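Local coordinates for protein glycoside hydrolase family 5 (Aspergillus oryzae, PDB 6LA0) that is a secreted rutinosidase that hydrolyses glycosidic bonds and may also release glucose units from the non-reducing ends of 1,3-beta-glucans, at residues G25-Q30 against L88-T93; I72-I77 against L114-D119; D76-A81 against T123-H128; I129-H134 against Q182-E187. All coordinates share one frame; numbering follows the deposited sequence.

Interaction 1 (G25-Q30 against L88-T93)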
# COMPACT_ATOMS: atom_id res chain seq x y z
N GLY A 25 0.76 7.27 -1.70
CA GLY A 25 -0.38 6.98 -2.54
C GLY A 25 -0.65 8.08 -3.55
O GLY A 25 -0.22 9.23 -3.40
N GLY A 26 -1.37 7.71 -4.60
CA GLY A 26 -1.77 8.65 -5.64
C GLY A 26 -0.65 9.15 -6.53
O GLY A 26 -0.89 10.06 -7.33
N TRP A 27 0.55 8.57 -6.43
CA TRP A 27 1.73 9.05 -7.15
C TRP A 27 2.03 8.21 -8.38
O TRP A 27 2.00 8.72 -9.51
CB TRP A 27 2.93 9.08 -6.19
CG TRP A 27 4.24 9.48 -6.81
CD1 TRP A 27 4.45 10.45 -7.77
CD2 TRP A 27 5.53 8.95 -6.49
NE1 TRP A 27 5.80 10.54 -8.07
CE2 TRP A 27 6.48 9.63 -7.30
CE3 TRP A 27 5.98 7.96 -5.60
CZ2 TRP A 27 7.85 9.34 -7.24
CZ3 TRP A 27 7.34 7.69 -5.54
CH2 TRP A 27 8.25 8.37 -6.36
N LEU A 28 2.34 6.92 -8.20
CA LEU A 28 2.57 6.02 -9.31
C LEU A 28 1.39 5.07 -9.54
O LEU A 28 1.40 4.31 -10.52
CB LEU A 28 3.86 5.22 -9.09
CG LEU A 28 5.09 6.06 -8.71
CD1 LEU A 28 6.25 5.16 -8.33
CD2 LEU A 28 5.49 6.91 -9.91
N VAL A 29 0.39 5.12 -8.66
CA VAL A 29 -0.91 4.48 -8.82
C VAL A 29 -1.95 5.58 -8.68
O VAL A 29 -1.93 6.32 -7.69
CB VAL A 29 -1.14 3.39 -7.75
CG1 VAL A 29 -2.55 2.82 -7.84
CG2 VAL A 29 -0.10 2.28 -7.85
N GLN A 30 -2.86 5.70 -9.65
CA GLN A 30 -3.83 6.79 -9.64
C GLN A 30 -5.18 6.29 -9.11
O GLN A 30 -5.65 5.23 -9.51
CB GLN A 30 -4.02 7.39 -11.04
CG GLN A 30 -2.72 7.69 -11.80
CD GLN A 30 -1.77 8.55 -11.00
OE1 GLN A 30 -2.19 9.47 -10.29
NE2 GLN A 30 -0.49 8.25 -11.10
N LEU A 88 8.90 4.12 3.91
CA LEU A 88 8.01 4.57 2.85
C LEU A 88 7.45 3.34 2.15
O LEU A 88 8.22 2.50 1.66
CB LEU A 88 8.74 5.47 1.84
CG LEU A 88 9.36 6.77 2.34
CD1 LEU A 88 10.20 7.41 1.25
CD2 LEU A 88 8.30 7.74 2.86
N ARG A 89 6.12 3.22 2.10
CA ARG A 89 5.45 2.23 1.27
C ARG A 89 5.04 2.92 -0.03
O ARG A 89 4.32 3.92 -0.00
CB ARG A 89 4.24 1.62 1.95
CG ARG A 89 3.57 0.50 1.14
CD ARG A 89 2.58 -0.27 2.02
NE ARG A 89 1.89 -1.37 1.33
CZ ARG A 89 0.64 -1.32 0.87
NH1 ARG A 89 -0.05 -0.20 0.98
NH2 ARG A 89 0.09 -2.38 0.29
N ILE A 90 5.48 2.37 -1.15
CA ILE A 90 5.34 3.01 -2.46
C ILE A 90 4.55 2.07 -3.37
O ILE A 90 5.11 1.14 -3.95
CB ILE A 90 6.71 3.36 -3.06
CG1 ILE A 90 7.59 4.00 -1.98
CG2 ILE A 90 6.54 4.27 -4.30
CD1 ILE A 90 8.89 4.59 -2.50
N PRO A 91 3.25 2.28 -3.52
CA PRO A 91 2.47 1.50 -4.48
C PRO A 91 2.86 1.82 -5.93
O PRO A 91 3.01 2.98 -6.31
CB PRO A 91 1.02 1.91 -4.19
CG PRO A 91 1.05 2.37 -2.77
CD PRO A 91 2.38 3.06 -2.62
N THR A 92 3.00 0.76 -6.74
CA THR A 92 3.26 0.88 -8.16
C THR A 92 2.27 0.01 -8.93
O THR A 92 1.74 -0.97 -8.39
CB THR A 92 4.70 0.45 -8.54
OG1 THR A 92 4.84 -0.96 -8.34
CG2 THR A 92 5.75 1.19 -7.70
N THR A 93 2.04 0.36 -10.19
CA THR A 93 1.25 -0.55 -11.02
C THR A 93 2.17 -1.56 -11.68
O THR A 93 3.39 -1.38 -11.77
CB THR A 93 0.45 0.20 -12.09
OG1 THR A 93 1.35 0.68 -13.10
CG2 THR A 93 -0.36 1.35 -11.49
O HOH W 1 3.05 2.55 -11.87
O HOH W 2 2.21 5.50 -5.81
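W27 and L28 of the loop 25-30 meet I90 of strand 88-92 through carbon alone. The indole of W27 and the side chain of I90 cross obliquely, with W27 CZ3 3.7 Å from I90 CG2. W27 carries its CG anti to the backbone N (chi1 177°). This sends the six-membered ring to I90, although the CB of W27 does not itself head for the strand. L28 lays its CG over one face of that indole, toward the rim. L28 CD1 then reaches the same methyl, I90 CG2, at 4.1 Å. It also meets T92 CG2, and here the two side chains run side by side and point the same way. V29 presses on the strand with a single branch. Its CG2 lies anti to its own carbonyl carbon and comes within 3.5 Å of P91 O. The same methyl also touches P91 CB and T93 CG2.

No direct hydrogen bond joins the two segments; two waters do the work. One accepts from L28 N at 2.8 Å and donates to P91 O at 2.7 Å. The other donates to L28 O at 2.8 Å and accepts from T93 N at 2.9 Å. The indole N-H, W27 NE1, is bonded to Y68 O. Within the loop, Q30 NE2 donates to the backbone W27 O from above the carbonyl plane. With no direct backbone bond, the loop does not extend the sheet here; the indole and methyl groups pack it against the strand in a buried contact, and water serves both backbone polar atoms of L28.

Interaction 2 (I72-I77 against L114-D119)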
# COMPACT_ATOMS: atom_id res chain seq x y z
N ILE A 72 5.05 13.93 -5.96
CA ILE A 72 5.93 13.62 -4.84
C ILE A 72 7.34 14.00 -5.25
O ILE A 72 7.87 13.49 -6.25
CB ILE A 72 5.87 12.13 -4.44
CG1 ILE A 72 4.50 11.75 -3.87
CG2 ILE A 72 6.99 11.80 -3.44
CD1 ILE A 72 4.16 12.40 -2.52
N THR A 73 7.97 14.88 -4.47
CA THR A 73 9.32 15.34 -4.73
C THR A 73 10.17 15.18 -3.47
O THR A 73 9.67 14.86 -2.38
CB THR A 73 9.33 16.81 -5.17
OG1 THR A 73 8.80 17.63 -4.12
CG2 THR A 73 8.50 17.00 -6.44
N GLU A 74 11.47 15.45 -3.63
CA GLU A 74 12.38 15.33 -2.49
C GLU A 74 12.02 16.30 -1.36
O GLU A 74 12.33 16.02 -0.20
CB GLU A 74 13.82 15.53 -2.96
CG GLU A 74 14.20 14.55 -4.08
CD GLU A 74 15.65 14.66 -4.53
OE1 GLU A 74 16.33 15.63 -4.13
OE2 GLU A 74 16.09 13.78 -5.29
N ARG A 75 11.35 17.42 -1.67
CA ARG A 75 10.90 18.31 -0.59
C ARG A 75 9.87 17.63 0.29
O ARG A 75 9.86 17.82 1.52
CB ARG A 75 10.33 19.62 -1.16
CG ARG A 75 11.27 20.40 -2.08
CD ARG A 75 12.38 21.16 -1.32
NE ARG A 75 13.49 20.30 -0.89
CZ ARG A 75 14.32 19.63 -1.70
NH1 ARG A 75 14.20 19.69 -3.03
NH2 ARG A 75 15.28 18.88 -1.17
N ASP A 76 8.97 16.85 -0.30
CA ASP A 76 8.05 16.05 0.50
C ASP A 76 8.80 15.05 1.38
O ASP A 76 8.38 14.78 2.52
CB ASP A 76 7.04 15.33 -0.40
CG ASP A 76 6.25 16.29 -1.27
OD1 ASP A 76 5.69 17.25 -0.71
OD2 ASP A 76 6.18 16.09 -2.50
N ILE A 77 9.90 14.49 0.88
CA ILE A 77 10.67 13.55 1.69
C ILE A 77 11.32 14.28 2.86
O ILE A 77 11.33 13.78 3.99
CB ILE A 77 11.71 12.80 0.83
CG1 ILE A 77 11.05 12.12 -0.37
CG2 ILE A 77 12.47 11.80 1.69
CD1 ILE A 77 10.01 11.08 -0.01
N LEU A 114 10.83 6.37 -9.15
CA LEU A 114 10.96 5.53 -7.97
C LEU A 114 12.40 5.52 -7.46
O LEU A 114 12.63 5.66 -6.25
CB LEU A 114 10.48 4.11 -8.30
CG LEU A 114 10.57 3.04 -7.21
CD1 LEU A 114 9.74 3.46 -5.98
CD2 LEU A 114 10.09 1.72 -7.77
N LYS A 115 13.37 5.40 -8.37
CA LYS A 115 14.78 5.36 -7.96
C LYS A 115 15.25 6.70 -7.42
O LYS A 115 15.93 6.76 -6.39
CB LYS A 115 15.66 4.91 -9.13
CG LYS A 115 17.15 5.14 -8.90
CD LYS A 115 18.00 4.65 -10.07
CE LYS A 115 19.46 4.47 -9.65
NZ LYS A 115 19.61 3.49 -8.51
N GLN A 116 14.89 7.80 -8.09
CA GLN A 116 15.33 9.11 -7.62
C GLN A 116 14.84 9.37 -6.20
O GLN A 116 15.62 9.78 -5.33
CB GLN A 116 14.84 10.20 -8.56
CG GLN A 116 15.22 11.58 -8.11
CD GLN A 116 14.94 12.60 -9.18
OE1 GLN A 116 13.81 12.70 -9.66
NE2 GLN A 116 15.95 13.35 -9.57
N ILE A 117 13.56 9.12 -5.95
CA ILE A 117 12.99 9.37 -4.63
C ILE A 117 13.53 8.37 -3.60
O ILE A 117 13.90 8.76 -2.49
CB ILE A 117 11.46 9.35 -4.70
CG1 ILE A 117 10.97 10.52 -5.56
CG2 ILE A 117 10.85 9.40 -3.29
CD1 ILE A 117 11.44 11.90 -5.09
N ALA A 118 13.59 7.08 -3.96
CA ALA A 118 14.03 6.08 -2.98
C ALA A 118 15.50 6.28 -2.63
O ALA A 118 15.88 6.20 -1.45
CB ALA A 118 13.81 4.66 -3.51
N ASP A 119 16.35 6.51 -3.64
CA ASP A 119 17.77 6.74 -3.38
C ASP A 119 17.97 7.89 -2.40
O ASP A 119 18.82 7.82 -1.51
CB ASP A 119 18.50 7.04 -4.70
CG ASP A 119 18.79 5.80 -5.52
OD1 ASP A 119 18.43 4.68 -5.08
OD2 ASP A 119 19.39 5.94 -6.61
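I117 of helix 110-125 makes the largest share of the contact, against I72, T73, E74 and I77. Its CB does not point straight at them; the branches beyond it do the touching. CG2, anti to the backbone N, lies 3.8 Å from I77 CD1 and 4.0 Å from I77 CG1. CG1 packs on the indole of W27, from the loop after strand 19-23. The tip, CD1, sits against the start of the other helix. There I117 CD1 is 3.8 Å from E74 N and 3.9 Å from T73 C, and it also meets E74 CG at 4.0 Å.

Beside I117 the contact is more polar. E74 runs extended beyond CG and brings OE2 to within 3.7 Å of Q116 CG. Its carboxylate and the Q116 amide stand 83° apart, and no hydrogen bond joins the two helices here. T73 is the N-cap residue. Its N donates to D76 OD2 at 2.9 Å; the bond from T73 OG1 to the same oxygen is weak. D76 OD1 has a salt bridge with K336.

Helices 74-81 and 110-125 come before and after strand 87-92 in the chain. Both pack on that strand, I77 on L88 and L114 on I90. I72, like I117, also touches W27.

Interaction 3 (D76-A81 against T123-H128)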
# COMPACT_ATOMS: atom_id res chain seq x y z
N ASP A 76 8.97 16.85 -0.30
CA ASP A 76 8.05 16.05 0.50
C ASP A 76 8.80 15.05 1.38
O ASP A 76 8.38 14.78 2.52
CB ASP A 76 7.04 15.33 -0.40
CG ASP A 76 6.25 16.29 -1.27
OD1 ASP A 76 5.69 17.25 -0.71
OD2 ASP A 76 6.18 16.09 -2.50
N ILE A 77 9.90 14.49 0.88
CA ILE A 77 10.67 13.55 1.69
C ILE A 77 11.32 14.28 2.86
O ILE A 77 11.33 13.78 3.99
CB ILE A 77 11.71 12.80 0.83
CG1 ILE A 77 11.05 12.12 -0.37
CG2 ILE A 77 12.47 11.80 1.69
CD1 ILE A 77 10.01 11.08 -0.01
N ASP A 78 11.87 15.47 2.61
CA ASP A 78 12.41 16.28 3.70
C ASP A 78 11.38 16.50 4.80
O ASP A 78 11.69 16.38 5.99
CB ASP A 78 12.89 17.63 3.19
CG ASP A 78 13.99 17.53 2.15
OD1 ASP A 78 14.72 16.51 2.11
OD2 ASP A 78 14.13 18.50 1.40
N LYS A 79 10.15 16.86 4.42
CA LYS A 79 9.13 17.09 5.44
C LYS A 79 8.81 15.82 6.22
O LYS A 79 8.58 15.87 7.43
CB LYS A 79 7.86 17.65 4.80
CG LYS A 79 6.83 18.07 5.82
CD LYS A 79 5.65 18.74 5.16
CE LYS A 79 5.89 20.23 4.95
NZ LYS A 79 4.63 20.87 4.50
N LEU A 80 8.79 14.66 5.55
CA LEU A 80 8.57 13.40 6.27
C LEU A 80 9.69 13.12 7.25
O LEU A 80 9.44 12.75 8.41
CB LEU A 80 8.42 12.24 5.28
CG LEU A 80 7.16 12.30 4.41
CD1 LEU A 80 7.26 11.38 3.19
CD2 LEU A 80 5.92 11.98 5.26
N ALA A 81 10.94 13.29 6.82
CA ALA A 81 12.08 13.04 7.69
C ALA A 81 12.12 13.99 8.88
O ALA A 81 12.57 13.59 9.97
CB ALA A 81 13.38 13.16 6.89
N THR A 123 19.66 7.49 1.07
CA THR A 123 20.99 8.08 1.20
C THR A 123 21.01 9.16 2.27
O THR A 123 21.92 9.21 3.10
CB THR A 123 21.45 8.66 -0.13
OG1 THR A 123 21.63 7.60 -1.07
CG2 THR A 123 22.76 9.41 0.04
N LYS A 124 20.01 10.04 2.26
CA LYS A 124 20.04 11.18 3.16
C LYS A 124 19.53 10.84 4.55
O LYS A 124 20.06 11.35 5.54
CB LYS A 124 19.24 12.34 2.56
CG LYS A 124 19.31 13.57 3.43
CD LYS A 124 19.26 14.83 2.62
CE LYS A 124 19.34 16.03 3.54
NZ LYS A 124 18.37 17.07 3.12
N TYR A 125 18.51 9.98 4.65
CA TYR A 125 17.79 9.79 5.91
C TYR A 125 17.77 8.36 6.43
O TYR A 125 17.31 8.14 7.56
CB TYR A 125 16.34 10.29 5.77
CG TYR A 125 16.27 11.75 5.39
CD1 TYR A 125 16.75 12.72 6.25
CD2 TYR A 125 15.74 12.15 4.17
CE1 TYR A 125 16.70 14.06 5.91
CE2 TYR A 125 15.67 13.49 3.82
CZ TYR A 125 16.16 14.44 4.70
OH TYR A 125 16.10 15.77 4.35
N GLY A 126 18.25 7.39 5.66
CA GLY A 126 18.27 6.01 6.11
C GLY A 126 16.93 5.31 6.13
O GLY A 126 16.76 4.36 6.90
N MET A 127 15.97 5.74 5.31
CA MET A 127 14.66 5.11 5.36
C MET A 127 14.68 3.73 4.71
O MET A 127 15.53 3.42 3.87
CB MET A 127 13.61 5.98 4.66
CG MET A 127 13.48 7.40 5.23
SD MET A 127 12.04 8.27 4.58
CE MET A 127 12.38 9.94 5.14
N HIS A 128 13.72 2.89 5.11
CA HIS A 128 13.45 1.61 4.47
C HIS A 128 12.34 1.79 3.45
O HIS A 128 11.42 2.58 3.67
CB HIS A 128 13.05 0.56 5.51
CG HIS A 128 13.04 -0.84 4.98
ND1 HIS A 128 14.18 -1.60 4.86
CD2 HIS A 128 12.01 -1.64 4.58
CE1 HIS A 128 13.86 -2.80 4.39
NE2 HIS A 128 12.56 -2.85 4.21
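Y125 OH donates to D78 OD1 at 2.7 Å, the one hydrogen bond between the two segments. The hydroxyl meets the carboxylate from above its plane, 48° out of it. D78 OD1 lies at the edge of the phenol, near the ring plane, and the two flat groups stand 74° apart. K124 NZ donates to the same hydroxyl, Y125 OH, at 2.9 Å. It also makes a long salt bridge of 3.8 Å to D78 OD1. D78 has further partners: Y120 OH bonds to OD1, and R75 NH2 forms a salt bridge with OD2.

Next to these polar groups the Y125 ring is covered on both faces. A81 CB sits over one face, 3.4 Å from the ring centroid and 9° off the normal, as a CH-pi contact. K124 CG lies over the centre of the opposite face. The lysine thus folds over its neighbour's ring, bent at chi2 and chi4, before its amine meets the hydroxyl. M127 closes the inner side. Its chain is extended beyond CG, and its terminal CE is 3.8 Å from A81 CB and 3.9 Å from I77 CG2. I77 CG2 also meets Y125 CD2, in an oblique approach.

The partly buried contact joins the last turn of helix 74-81 to the C-terminal part of helix 110-125 and the residues just after it. K124 and R75 would be expected to offset the charge of D78. The lysine bond would probably also polarise the phenol and strengthen its donation, while the ring faces supply the apolar part.

Interaction 4 (I129-H134 against Q182-E187)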
# COMPACT_ATOMS: atom_id res chain seq x y z
N ILE A 129 12.41 1.05 2.34
CA ILE A 129 11.46 1.17 1.23
C ILE A 129 10.73 -0.15 1.03
O ILE A 129 11.36 -1.19 0.80
CB ILE A 129 12.15 1.59 -0.08
CG1 ILE A 129 13.01 2.85 0.10
CG2 ILE A 129 11.11 1.79 -1.18
CD1 ILE A 129 12.22 4.10 0.41
N ILE A 130 9.39 -0.10 1.08
CA ILE A 130 8.52 -1.21 0.69
C ILE A 130 8.07 -0.92 -0.75
O ILE A 130 7.34 0.04 -1.00
CB ILE A 130 7.31 -1.35 1.63
CG1 ILE A 130 7.73 -1.81 3.03
CG2 ILE A 130 6.29 -2.35 1.09
CD1 ILE A 130 6.67 -1.55 4.10
N VAL A 131 8.51 -1.75 -1.69
CA VAL A 131 8.08 -1.61 -3.08
C VAL A 131 6.85 -2.49 -3.24
O VAL A 131 6.93 -3.71 -3.11
CB VAL A 131 9.20 -1.99 -4.06
CG1 VAL A 131 8.74 -1.82 -5.49
CG2 VAL A 131 10.44 -1.15 -3.80
N ASP A 132 5.69 -1.86 -3.49
CA ASP A 132 4.41 -2.56 -3.48
C ASP A 132 3.92 -2.68 -4.92
O ASP A 132 3.83 -1.69 -5.64
CB ASP A 132 3.41 -1.81 -2.58
CG ASP A 132 1.96 -2.05 -2.95
OD1 ASP A 132 1.55 -3.21 -3.13
OD2 ASP A 132 1.19 -1.07 -3.05
N VAL A 133 3.66 -3.91 -5.37
CA VAL A 133 3.05 -4.14 -6.67
C VAL A 133 1.55 -4.23 -6.43
O VAL A 133 1.03 -5.28 -6.03
CB VAL A 133 3.59 -5.39 -7.38
CG1 VAL A 133 3.04 -5.44 -8.81
CG2 VAL A 133 5.14 -5.41 -7.38
N HIS A 134 0.86 -3.10 -6.66
CA HIS A 134 -0.53 -2.93 -6.28
C HIS A 134 -1.46 -3.74 -7.18
O HIS A 134 -2.43 -4.32 -6.70
CB HIS A 134 -0.87 -1.43 -6.36
CG HIS A 134 -1.72 -0.90 -5.24
ND1 HIS A 134 -1.39 -1.05 -3.91
CD2 HIS A 134 -2.88 -0.20 -5.27
CE1 HIS A 134 -2.32 -0.46 -3.16
NE2 HIS A 134 -3.23 0.05 -3.96
N GLN A 182 19.84 -3.91 0.75
CA GLN A 182 19.41 -4.11 2.14
C GLN A 182 18.34 -3.12 2.58
O GLN A 182 17.85 -3.19 3.72
CB GLN A 182 20.63 -4.03 3.07
CG GLN A 182 21.29 -2.65 3.10
CD GLN A 182 22.38 -2.49 2.04
OE1 GLN A 182 22.51 -3.32 1.14
NE2 GLN A 182 23.16 -1.42 2.16
N SER A 183 17.97 -2.19 1.70
CA SER A 183 17.02 -1.13 2.00
C SER A 183 15.60 -1.43 1.55
O SER A 183 14.72 -0.59 1.75
CB SER A 183 17.48 0.18 1.33
OG SER A 183 18.70 0.64 1.88
N TYR A 184 15.35 -2.58 0.93
CA TYR A 184 14.07 -2.80 0.26
C TYR A 184 13.36 -4.04 0.78
O TYR A 184 13.99 -5.08 1.01
CB TYR A 184 14.25 -2.91 -1.26
CG TYR A 184 14.83 -1.67 -1.90
CD1 TYR A 184 16.20 -1.45 -1.92
CD2 TYR A 184 14.00 -0.71 -2.47
CE1 TYR A 184 16.74 -0.31 -2.50
CE2 TYR A 184 14.53 0.43 -3.04
CZ TYR A 184 15.89 0.62 -3.06
OH TYR A 184 16.40 1.76 -3.64
N THR A 185 12.04 -3.94 0.91
CA THR A 185 11.14 -5.06 1.12
C THR A 185 10.23 -5.18 -0.09
O THR A 185 9.67 -4.18 -0.55
CB THR A 185 10.32 -4.85 2.41
OG1 THR A 185 11.17 -5.04 3.54
CG2 THR A 185 9.13 -5.79 2.49
N ILE A 186 10.09 -6.40 -0.63
CA ILE A 186 9.31 -6.62 -1.84
C ILE A 186 7.91 -7.11 -1.48
O ILE A 186 7.76 -8.15 -0.83
CB ILE A 186 10.02 -7.59 -2.80
CG1 ILE A 186 11.30 -6.95 -3.35
CG2 ILE A 186 9.08 -7.99 -3.91
CD1 ILE A 186 12.08 -7.82 -4.33
N GLU A 187 6.89 -6.36 -1.89
CA GLU A 187 5.49 -6.72 -1.66
C GLU A 187 4.82 -7.05 -2.99
O GLU A 187 4.43 -6.14 -3.74
CB GLU A 187 4.74 -5.58 -0.94
CG GLU A 187 3.27 -5.89 -0.62
CD GLU A 187 2.66 -4.97 0.43
OE1 GLU A 187 3.01 -3.77 0.45
OE2 GLU A 187 1.83 -5.44 1.24
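I129 to D132 pair in parallel with Y184 to E187, residue for residue, the two strands running 22° apart with five backbone hydrogen bonds between them. They are neighbouring strands of a TIM barrel, the family 5 fold, and helix 158-176 makes the beta-alpha-beta crossover from one to the other. The bonds run from I129 N to S183 O, T185 N to I129 O, V131 N to T185 O, E187 N to V131 O and V133 N to E187 O.

I129, V131, Y184 and I186 face the surrounding helices. The ring of Y184 lies beside I129, pointing the same way, and Y184 CD2 is 3.8 Å from I129 CB. At the ring edge, V131 CG2 is also 3.8 Å from Y184 CD2. Beyond them, Y184 packs on I122 and F174, and I186 on V171.

I130, D132, T185 and E187 face the other way. I130 CG1 lies 4.0 Å from T185 CB, and T185 OG1 is bonded to H128 NE2. E187 starts with CG anti to the backbone N and reaches across to the side chains of I130 and D132. Its OE1 comes 3.6 Å from I130 CG2 and 3.6 Å from D132 CB. The carboxylates of D132 and E187 come close, OD1 to OE1 3.9 Å, with planes 63° apart. R89 forms a salt bridge with E187 OE1. H134 ND1 donates to D132 OD2 at 2.7 Å on the syn lone pair, the oxygen lying 28° out of the imidazole plane.

Interactions 1 and 4 are buried and share one parallel sheet, where strands 87-92 and 128-133 are neighbours. Interaction 4 is strand pairing, built on direct backbone bonds. Interaction 1 sets a loop against a strand, with methyl groups and bridging water. A backbone bond between T92 and D132 links the two. Interactions 2 and 3 lie farther out and are partly buried. Both join helix 74-81 to helix 110-125, and I77 serves in each. Interaction 2 is almost wholly apolar between the helices, whereas interaction 3 adds a hydrogen-bonded carboxylate. Inward, L88 of interaction 1 packs on I77, L80 and M127, tying the helix pair to the sheet.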